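Local coordinates for protein glutathione s-transferase S2 (Nilaparvata lugens, PDB 5H5L) that binds glutathione and probably conjugates it to electrophilic substrates, as a sigma-class glutathione transferase also described as a prostaglandin D synthase, at residues A78-N81 with E82-L86; I88-M91 with I92-N96; H176-A179 with L180-V184. All blocks are in the same frame, centred on the assembly; numbering follows the deposited sequence.

Contact 1 (A78-N81 with E82-L86); sequences AGSN and EWEDL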
ATOM      1  N   ALA B  78     -13.829   7.010   7.501  1.00 19.46           N
ATOM      2  CA  ALA B  78     -13.124   5.755   7.752  1.00 18.78           C
ATOM      3  C   ALA B  78     -14.058   4.769   8.438  1.00 19.71           C
ATOM      4  O   ALA B  78     -15.274   4.958   8.408  1.00 20.28           O
ATOM      5  CB  ALA B  78     -11.863   5.979   8.596  1.00 15.54           C
ATOM      6  N   GLY B  79     -13.525   3.720   9.059  1.00 14.71           N
ATOM      7  CA  GLY B  79     -14.383   2.704   9.636  1.00 22.21           C
ATOM      8  C   GLY B  79     -14.830   3.047  11.069  1.00 21.54           C
ATOM      9  O   GLY B  79     -14.149   3.769  11.787  1.00 22.60           O
ATOM     10  N   SER B  80     -15.965   2.469  11.482  1.00 25.33           N
ATOM     11  CA  SER B  80     -16.424   2.573  12.870  1.00 30.59           C
ATOM     12  C   SER B  80     -15.677   1.648  13.831  1.00 35.76           C
ATOM     13  O   SER B  80     -15.796   1.831  15.047  1.00 29.21           O
ATOM     14  CB  SER B  80     -17.914   2.262  12.948  1.00 26.77           C
ATOM     15  OG  SER B  80     -18.645   3.111  12.084  1.00 28.23           O
ATOM     16  N   ASN B  81     -14.943   0.659  13.324  1.00 21.80           N
ATOM     17  CA  ASN B  81     -14.133  -0.248  14.142  1.00 22.18           C
ATOM     18  C   ASN B  81     -12.990  -0.772  13.280  1.00 23.85           C
ATOM     19  O   ASN B  81     -12.841  -0.363  12.129  1.00 19.22           O
ATOM     20  CB  ASN B  81     -14.969  -1.399  14.699  1.00 20.95           C
ATOM     21  CG  ASN B  81     -15.769  -2.103  13.651  1.00 27.19           C
ATOM     22  OD1 ASN B  81     -15.259  -2.479  12.603  1.00 31.14           O
ATOM     23  ND2 ASN B  81     -17.052  -2.261  13.907  1.00 31.81           N
ATOM     24  N   GLU B  82     -12.153  -1.657  13.843  1.00 24.73           N
ATOM     25  CA  GLU B  82     -10.992  -2.120  13.082  1.00 26.00           C
ATOM     26  C   GLU B  82     -11.416  -2.935  11.874  1.00 22.34           C
ATOM     27  O   GLU B  82     -10.754  -2.883  10.830  1.00 20.06           O
ATOM     28  CB  GLU B  82     -10.040  -2.967  13.927  1.00 29.85           C
ATOM     29  CG  GLU B  82      -9.600  -2.362  15.217  1.00 42.36           C
ATOM     30  CD  GLU B  82     -10.561  -2.732  16.310  1.00 43.81           C
ATOM     31  OE1 GLU B  82     -11.579  -2.022  16.415  1.00 30.90           O
ATOM     32  OE2 GLU B  82     -10.338  -3.770  16.991  1.00 46.49           O
ATOM     33  N   TRP B  83     -12.485  -3.736  12.010  1.00 21.45           N
ATOM     34  CA  TRP B  83     -12.931  -4.563  10.895  1.00 26.59           C
ATOM     35  C   TRP B  83     -13.391  -3.697   9.740  1.00 20.53           C
ATOM     36  O   TRP B  83     -13.080  -3.976   8.576  1.00 19.58           O
ATOM     37  CB  TRP B  83     -14.055  -5.502  11.326  1.00 22.69           C
ATOM     38  CG  TRP B  83     -14.517  -6.360  10.210  1.00 20.51           C
ATOM     39  CD1 TRP B  83     -15.592  -6.153   9.417  1.00 18.65           C
ATOM     40  CD2 TRP B  83     -13.882  -7.559   9.727  1.00 15.33           C
ATOM     41  NE1 TRP B  83     -15.675  -7.138   8.470  1.00 23.47           N
ATOM     42  CE2 TRP B  83     -14.633  -8.012   8.642  1.00 22.39           C
ATOM     43  CE3 TRP B  83     -12.754  -8.282  10.118  1.00 23.80           C
ATOM     44  CZ2 TRP B  83     -14.312  -9.174   7.937  1.00 24.35           C
ATOM     45  CZ3 TRP B  83     -12.429  -9.436   9.421  1.00 23.75           C
ATOM     46  CH2 TRP B  83     -13.213  -9.869   8.339  1.00 22.92           C
ATOM     47  N   GLU B  84     -14.121  -2.628  10.043  1.00 16.98           N
ATOM     48  CA  GLU B  84     -14.580  -1.742   8.983  1.00 16.02           C
ATOM     49  C   GLU B  84     -13.403  -1.065   8.289  1.00 17.09           C
ATOM     50  O   GLU B  84     -13.396  -0.944   7.057  1.00 14.91           O
ATOM     51  CB  GLU B  84     -15.568  -0.709   9.536  1.00 17.36           C
ATOM     52  CG  GLU B  84     -16.915  -1.308   9.796  1.00 23.87           C
ATOM     53  CD  GLU B  84     -17.990  -0.272   9.970  1.00 29.53           C
ATOM     54  OE1 GLU B  84     -17.675   0.941  10.006  1.00 21.61           O
ATOM     55  OE2 GLU B  84     -19.156  -0.701  10.048  1.00 37.42           O
ATOM     56  N   ASP B  85     -12.377  -0.647   9.048  1.00 16.97           N
ATOM     57  CA  ASP B  85     -11.186  -0.107   8.387  1.00 20.38           C
ATOM     58  C   ASP B  85     -10.475  -1.167   7.554  1.00 11.51           C
ATOM     59  O   ASP B  85      -9.925  -0.861   6.493  1.00 12.89           O
ATOM     60  CB  ASP B  85     -10.211   0.488   9.407  1.00 18.63           C
ATOM     61  CG  ASP B  85     -10.613   1.887   9.838  1.00 24.46           C
ATOM     62  OD1 ASP B  85     -11.049   2.688   8.981  1.00 20.49           O
ATOM     63  OD2 ASP B  85     -10.491   2.188  11.033  1.00 24.56           O
ATOM     64  N   LEU B  86     -10.439  -2.413   8.032  1.00 15.27           N
ATOM     65  CA  LEU B  86      -9.848  -3.478   7.229  1.00 15.54           C
ATOM     66  C   LEU B  86     -10.576  -3.612   5.892  1.00 15.83           C
ATOM     67  O   LEU B  86      -9.952  -3.819   4.852  1.00 13.72           O
ATOM     68  CB  LEU B  86      -9.885  -4.802   7.967  1.00 11.67           C
ATOM     69  CG  LEU B  86      -9.285  -6.021   7.270  1.00 17.11           C
ATOM     70  CD1 LEU B  86      -7.815  -5.823   6.915  1.00  9.47           C
ATOM     71  CD2 LEU B  86      -9.456  -7.267   8.162  1.00 19.28           C
TER
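N81 is the N-cap of helix 82-106, and its amide oxygen OD1 accepts from E84 N at 2.8 Å, in a bond nearly in line with the side-chain C=O. The turn of the asparagine makes this possible: its CG sits between the backbone N and the carbonyl carbon (chi1 51°), which folds the amide back over the first helical turn. The N81 carbonyl O meanwhile takes the first i to i+4 helical bond, from D85 N.

Two acidic side chains of that turn reach back to the incoming loop. E84 points its CB at the loop, and with its chain extended beyond CG the carboxylate comes to S80, where OE1 takes the backbone N at 2.7 Å on its anti side but 34° out of the carboxylate plane; S80 OG adds a weak bond to the same oxygen. A lysine in place of E84 would probably leave S80 N without its acceptor and K148, which bridges the same OE1, without this counter-charge. D85 OD2 forms a salt bridge with K73 of helix 64-75. Between the two acids G79 lies against the helix with its CA 3.6 Å from E84 CB, where a side chain would clash. G79 N meets D85 OD1 from above the carboxylate plane, at 2.7 Å and 48° out of it.

Contact 2 (I88-M91 with I92-N96); sequences IDTM and IDTFN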
ATOM      1  N   ILE B  88     -12.010  -1.333   4.171  1.00 13.91           N
ATOM      2  CA  ILE B  88     -11.586  -0.247   3.294  1.00 11.57           C
ATOM      3  C   ILE B  88     -10.162  -0.496   2.789  1.00 11.79           C
ATOM      4  O   ILE B  88      -9.887  -0.423   1.587  1.00 11.55           O
ATOM      5  CB  ILE B  88     -11.651   1.097   4.039  1.00 12.88           C
ATOM      6  CG1 ILE B  88     -13.073   1.468   4.501  1.00 12.99           C
ATOM      7  CG2 ILE B  88     -11.118   2.214   3.147  1.00 11.53           C
ATOM      8  CD1 ILE B  88     -13.030   2.598   5.572  1.00 14.52           C
ATOM      9  N   ASP B  89      -9.236  -0.757   3.730  1.00 12.83           N
ATOM     10  CA  ASP B  89      -7.808  -0.898   3.448  1.00 12.18           C
ATOM     11  C   ASP B  89      -7.542  -2.014   2.458  1.00 10.45           C
ATOM     12  O   ASP B  89      -6.731  -1.846   1.539  1.00  9.88           O
ATOM     13  CB  ASP B  89      -7.028  -1.178   4.743  1.00 11.10           C
ATOM     14  CG  ASP B  89      -6.954   0.020   5.684  1.00 13.90           C
ATOM     15  OD1 ASP B  89      -7.346   1.145   5.314  1.00 14.86           O
ATOM     16  OD2 ASP B  89      -6.532  -0.194   6.837  1.00 10.58           O
ATOM     17  N   THR B  90      -8.196  -3.181   2.638  1.00 11.03           N
ATOM     18  CA  THR B  90      -7.931  -4.303   1.737  1.00 11.69           C
ATOM     19  C   THR B  90      -8.317  -3.967   0.298  1.00 11.97           C
ATOM     20  O   THR B  90      -7.579  -4.302  -0.635  1.00 14.59           O
ATOM     21  CB  THR B  90      -8.637  -5.591   2.207  1.00 17.49           C
ATOM     22  OG1 THR B  90      -8.184  -6.677   1.391  1.00 19.10           O
ATOM     23  CG2 THR B  90     -10.102  -5.500   2.066  1.00 13.62           C
ATOM     24  N   MET B  91      -9.439  -3.280   0.096  1.00 12.87           N
ATOM     25  CA  MET B  91      -9.854  -2.908  -1.254  1.00 12.92           C
ATOM     26  C   MET B  91      -8.897  -1.912  -1.898  1.00 13.88           C
ATOM     27  O   MET B  91      -8.584  -2.012  -3.101  1.00 11.28           O
ATOM     28  CB  MET B  91     -11.270  -2.326  -1.230  1.00 12.38           C
ATOM     29  CG  MET B  91     -12.374  -3.349  -0.919  1.00 18.46           C
ATOM     30  SD  MET B  91     -12.299  -4.852  -1.923  1.00 19.38           S
ATOM     31  CE  MET B  91     -12.614  -4.106  -3.487  1.00 18.54           C
ATOM     32  N   ILE B  92      -8.388  -0.954  -1.132  1.00 11.63           N
ATOM     33  CA  ILE B  92      -7.483   0.014  -1.747  1.00 10.77           C
ATOM     34  C   ILE B  92      -6.122  -0.608  -2.033  1.00 13.33           C
ATOM     35  O   ILE B  92      -5.475  -0.264  -3.030  1.00 10.47           O
ATOM     36  CB  ILE B  92      -7.377   1.276  -0.863  1.00 12.73           C
ATOM     37  CG1 ILE B  92      -8.721   2.026  -0.896  1.00 17.58           C
ATOM     38  CG2 ILE B  92      -6.248   2.149  -1.316  1.00 12.14           C
ATOM     39  CD1 ILE B  92      -9.163   2.450  -2.308  1.00 16.18           C
ATOM     40  N   ASP B  93      -5.640  -1.500  -1.161  1.00 10.70           N
ATOM     41  CA  ASP B  93      -4.388  -2.163  -1.460  1.00  9.61           C
ATOM     42  C   ASP B  93      -4.537  -3.020  -2.720  1.00 13.09           C
ATOM     43  O   ASP B  93      -3.632  -3.088  -3.549  1.00 12.03           O
ATOM     44  CB  ASP B  93      -3.924  -3.019  -0.277  1.00  9.35           C
ATOM     45  CG  ASP B  93      -3.151  -2.197   0.810  1.00 15.37           C
ATOM     46  OD1 ASP B  93      -2.974  -0.982   0.671  1.00 13.79           O
ATOM     47  OD2 ASP B  93      -2.703  -2.803   1.802  1.00 17.65           O
ATOM     48  N   THR B  94      -5.695  -3.651  -2.891  1.00 11.72           N
ATOM     49  CA  THR B  94      -5.943  -4.419  -4.099  1.00 11.24           C
ATOM     50  C   THR B  94      -6.000  -3.507  -5.317  1.00 12.66           C
ATOM     51  O   THR B  94      -5.419  -3.822  -6.358  1.00 13.06           O
ATOM     52  CB  THR B  94      -7.228  -5.224  -3.914  1.00 13.48           C
ATOM     53  OG1 THR B  94      -6.966  -6.205  -2.902  1.00 12.51           O
ATOM     54  CG2 THR B  94      -7.638  -5.929  -5.188  1.00 18.00           C
ATOM     55  N   PHE B  95      -6.690  -2.372  -5.206  1.00 11.50           N
ATOM     56  CA  PHE B  95      -6.690  -1.383  -6.275  1.00 12.81           C
ATOM     57  C   PHE B  95      -5.264  -0.948  -6.603  1.00 16.39           C
ATOM     58  O   PHE B  95      -4.907  -0.760  -7.769  1.00 12.55           O
ATOM     59  CB  PHE B  95      -7.533  -0.175  -5.868  1.00  9.99           C
ATOM     60  CG  PHE B  95      -7.563   0.913  -6.876  1.00 18.22           C
ATOM     61  CD1 PHE B  95      -8.097   0.698  -8.123  1.00 16.30           C
ATOM     62  CD2 PHE B  95      -7.094   2.176  -6.561  1.00 16.36           C
ATOM     63  CE1 PHE B  95      -8.134   1.699  -9.037  1.00 16.24           C
ATOM     64  CE2 PHE B  95      -7.128   3.207  -7.494  1.00 22.57           C
ATOM     65  CZ  PHE B  95      -7.651   2.980  -8.716  1.00 18.25           C
ATOM     66  N   ASN B  96      -4.420  -0.804  -5.584  1.00 13.72           N
ATOM     67  CA  ASN B  96      -3.057  -0.358  -5.871  1.00 13.46           C
ATOM     68  C   ASN B  96      -2.254  -1.463  -6.556  1.00 14.23           C
ATOM     69  O   ASN B  96      -1.426  -1.160  -7.411  1.00 15.82           O
ATOM     70  CB  ASN B  96      -2.373   0.131  -4.600  1.00 12.13           C
ATOM     71  CG  ASN B  96      -2.904   1.510  -4.141  1.00 21.25           C
ATOM     72  OD1 ASN B  96      -3.421   2.292  -4.933  1.00 18.69           O
ATOM     73  ND2 ASN B  96      -2.778   1.788  -2.871  1.00 22.35           N
TER
HETATM   74  O   HOH W   1      -5.020   0.335   1.900  1.00 12.04           O
HETATM   75  O   HOH W   2      -9.118  -6.950  -1.330  1.00 22.76           O
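I88 O to I92 N, D89 O to D93 N, T90 O to T94 N and M91 O to F95 N are the four consecutive i to i+4 bonds that join these segments, all between 2.9 and 3.1 Å. Side chains add little direct contact. I92 CG1, anti to its own carbonyl carbon (chi1 -69°), lies back along the helix to 3.7 Å from I88 O, and D93 CB rests 3.5 Å from D89 O.

Two waters add bridges between residues one turn apart, involving side chains. One molecule lies within 2.8 Å of both D89 O and D93 OD1, placed to donate to either, although more acceptors are in reach than it has protons. A second joins the threonine hydroxyls, 2.9 Å from T90 OG1, to which it donates, and 2.8 Å from T94 OG1.

Farther out, the second subunit holds both hydroxyls: C62 O pairs with T90 OG1 and Q63 NE2 with T94 OG1. The D89 carboxylate is divided between two arginines, R69 of its own chain at OD1 and R69 of the second subunit at OD2. On other faces M91 packs on F133 and H136, and the F95 ring meets F156 edge-to-face. The side chain of D93 lies about 5 Å from a bound glutathione. The stretch belongs to the long helix that follows the thioredoxin-like domain of a GST, one flank in the helical core and another in the dimer interface.

Contact 3 (H176-A179 with L180-V184); sequences HIKA and LNDKV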
ATOM      1  N   HIS B 176     -21.713  -0.715 -11.629  1.00 20.54           N
ATOM      2  CA  HIS B 176     -21.621  -0.297 -10.235  1.00 21.81           C
ATOM      3  C   HIS B 176     -20.398   0.581  -9.978  1.00 16.47           C
ATOM      4  O   HIS B 176     -20.469   1.474  -9.124  1.00 20.67           O
ATOM      5  CB  HIS B 176     -21.676  -1.536  -9.366  1.00 24.21           C
ATOM      6  CG  HIS B 176     -22.941  -2.314  -9.576  1.00 29.26           C
ATOM      7  ND1 HIS B 176     -23.007  -3.456 -10.352  1.00 36.25           N
ATOM      8  CD2 HIS B 176     -24.206  -2.052  -9.182  1.00 23.68           C
ATOM      9  CE1 HIS B 176     -24.257  -3.877 -10.396  1.00 34.30           C
ATOM     10  NE2 HIS B 176     -25.004  -3.040  -9.699  1.00 29.04           N
ATOM     11  N   ILE B 177     -19.297   0.378 -10.714  1.00 16.21           N
ATOM     12  CA  ILE B 177     -18.185   1.331 -10.663  1.00 16.33           C
ATOM     13  C   ILE B 177     -18.640   2.696 -11.153  1.00 23.96           C
ATOM     14  O   ILE B 177     -18.400   3.717 -10.506  1.00 18.02           O
ATOM     15  CB  ILE B 177     -16.985   0.808 -11.469  1.00 19.81           C
ATOM     16  CG1 ILE B 177     -16.482  -0.494 -10.874  1.00 17.86           C
ATOM     17  CG2 ILE B 177     -15.883   1.837 -11.507  1.00 20.80           C
ATOM     18  CD1 ILE B 177     -15.314  -1.119 -11.717  1.00 17.63           C
ATOM     19  N   LYS B 178     -19.319   2.738 -12.302  1.00 27.72           N
ATOM     20  CA  LYS B 178     -19.739   4.020 -12.866  1.00 22.51           C
ATOM     21  C   LYS B 178     -20.737   4.739 -11.955  1.00 18.56           C
ATOM     22  O   LYS B 178     -20.714   5.973 -11.851  1.00 21.24           O
ATOM     23  CB  LYS B 178     -20.335   3.796 -14.256  1.00 27.44           C
ATOM     24  CG  LYS B 178     -20.907   5.040 -14.909  1.00 32.94           C
ATOM     25  CD  LYS B 178     -19.814   6.025 -15.263  1.00 37.87           C
ATOM     26  CE  LYS B 178     -20.404   7.275 -15.911  1.00 51.14           C
ATOM     27  NZ  LYS B 178     -19.387   8.345 -16.059  1.00 63.70           N
ATOM     28  N   ALA B 179     -21.627   3.981 -11.307  1.00 16.33           N
ATOM     29  CA  ALA B 179     -22.557   4.539 -10.320  1.00 17.12           C
ATOM     30  C   ALA B 179     -21.832   5.140  -9.103  1.00 26.45           C
ATOM     31  O   ALA B 179     -22.242   6.178  -8.572  1.00 20.80           O
ATOM     32  CB  ALA B 179     -23.490   3.447  -9.849  1.00 22.55           C
ATOM     33  N   LEU B 180     -20.800   4.459  -8.591  1.00 21.51           N
ATOM     34  CA  LEU B 180     -20.002   5.066  -7.516  1.00 18.15           C
ATOM     35  C   LEU B 180     -19.275   6.305  -8.019  1.00 15.99           C
ATOM     36  O   LEU B 180     -19.179   7.316  -7.314  1.00 23.79           O
ATOM     37  CB  LEU B 180     -19.021   4.034  -6.992  1.00 15.74           C
ATOM     38  CG  LEU B 180     -18.072   4.432  -5.865  1.00 12.24           C
ATOM     39  CD1 LEU B 180     -18.845   4.878  -4.617  1.00 18.75           C
ATOM     40  CD2 LEU B 180     -17.148   3.277  -5.609  1.00 12.55           C
ATOM     41  N   ASN B 181     -18.770   6.245  -9.249  1.00 21.26           N
ATOM     42  CA  ASN B 181     -18.091   7.393  -9.828  1.00 21.20           C
ATOM     43  C   ASN B 181     -18.987   8.611  -9.833  1.00 29.12           C
ATOM     44  O   ASN B 181     -18.559   9.713  -9.457  1.00 22.98           O
ATOM     45  CB  ASN B 181     -17.648   7.105 -11.256  1.00 20.32           C
ATOM     46  CG  ASN B 181     -17.169   8.360 -11.955  1.00 30.89           C
ATOM     47  OD1 ASN B 181     -15.970   8.659 -11.962  1.00 31.61           O
ATOM     48  ND2 ASN B 181     -18.110   9.143 -12.491  1.00 30.84           N
ATOM     49  N   ASP B 182     -20.225   8.445 -10.310  1.00 25.92           N
ATOM     50  CA  ASP B 182     -21.118   9.597 -10.431  1.00 29.37           C
ATOM     51  C   ASP B 182     -21.474  10.147  -9.063  1.00 22.73           C
ATOM     52  O   ASP B 182     -21.604  11.360  -8.889  1.00 31.11           O
ATOM     53  CB  ASP B 182     -22.386   9.209 -11.191  1.00 29.90           C
ATOM     54  CG  ASP B 182     -22.092   8.745 -12.608  1.00 36.93           C
ATOM     55  OD1 ASP B 182     -21.000   9.069 -13.147  1.00 32.86           O
ATOM     56  OD2 ASP B 182     -22.951   8.052 -13.189  1.00 47.67           O
ATOM     57  N   LYS B 183     -21.600   9.268  -8.081  1.00 22.22           N
ATOM     58  CA  LYS B 183     -21.919   9.677  -6.716  1.00 27.13           C
ATOM     59  C   LYS B 183     -20.783  10.488  -6.094  1.00 29.75           C
ATOM     60  O   LYS B 183     -21.020  11.503  -5.436  1.00 25.19           O
ATOM     61  CB  LYS B 183     -22.224   8.416  -5.916  1.00 30.84           C
ATOM     62  CG  LYS B 183     -22.459   8.562  -4.470  1.00 36.89           C
ATOM     63  CD  LYS B 183     -23.376   7.444  -3.967  1.00 47.47           C
ATOM     64  CE  LYS B 183     -22.924   6.038  -4.357  1.00 54.07           C
ATOM     65  NZ  LYS B 183     -23.979   4.999  -4.069  1.00 59.89           N
ATOM     66  N   VAL B 184     -19.539  10.086  -6.316  1.00 25.12           N
ATOM     67  CA  VAL B 184     -18.434  10.763  -5.650  1.00 25.55           C
ATOM     68  C   VAL B 184     -18.202  12.119  -6.280  1.00 18.67           C
ATOM     69  O   VAL B 184     -18.049  13.125  -5.582  1.00 25.11           O
ATOM     70  CB  VAL B 184     -17.158   9.900  -5.682  1.00 18.22           C
ATOM     71  CG1 VAL B 184     -15.957  10.751  -5.325  1.00 16.72           C
ATOM     72  CG2 VAL B 184     -17.294   8.722  -4.695  1.00 18.67           C
TER
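K178 and D182, one helical turn apart, form the salt bridge of this stretch, with NZ 3.4 Å from OD1; as a hydrogen bond it is weak. The two side chains cross obliquely, and the end of the lysine comes to the carboxylate close to its plane, beside OD1. Its CG turns away from the backbone N (chi1 176°) and the chain then bends at chi2 (68°), which brings CE to 3.3 Å from D182 OD1. The same oxygen takes a firmer bond from N181, whose ND2 donates at 3.0 Å on the anti side, 28° out of the carboxylate plane, with OD1 close to the amide plane. The ammonium charge probably helps to offset the K178 carbonyl oxygen, which lies 3.3 Å from D182 OD2.

Backbone bonds of the i to i+4 kind run from L180, N181, D182 and K183 back to H176, I177, K178 and A179. The one from N181 N to I177 O is the shortest at 2.8 Å, and that from K183 N to A179 O the longest at 3.2 Å. Among outside polar contacts, N134 OD1 accepts from both H176 N and I177 N, and K183 makes a cation-pi contact with Y143.

Apolar packing faces inward: I177 rests on L160 and F130, and L180 on F156 and I137. Helix 175-185 is thereby seated against helices 111-139 and 151-164, an amphipathic member of the all-helical C-terminal domain of the GST fold.

How the contacts relate
Following helix 64-75, the chain reaches contact 1, where the loop at 78-81 turns into the start of helix 82-106. Contact 2 comes next on that same helix, with its centre about 13 Å away; the two touch where I88 CD1 packs 3.7 Å from G79 N, and both meet the second subunit. Contact 3 follows later, on helix 175-185, its centre about 17 Å from that of contact 2, without touching it. All three are local and run in series, neither nested nor crossed: contact 1 folds a loop onto a helix start, contacts 2 and 3 lie within helices, and none closes a long loop. Helix 151-164 joins contacts 2 and 3 through F156, helix 111-139 through F133 and I137.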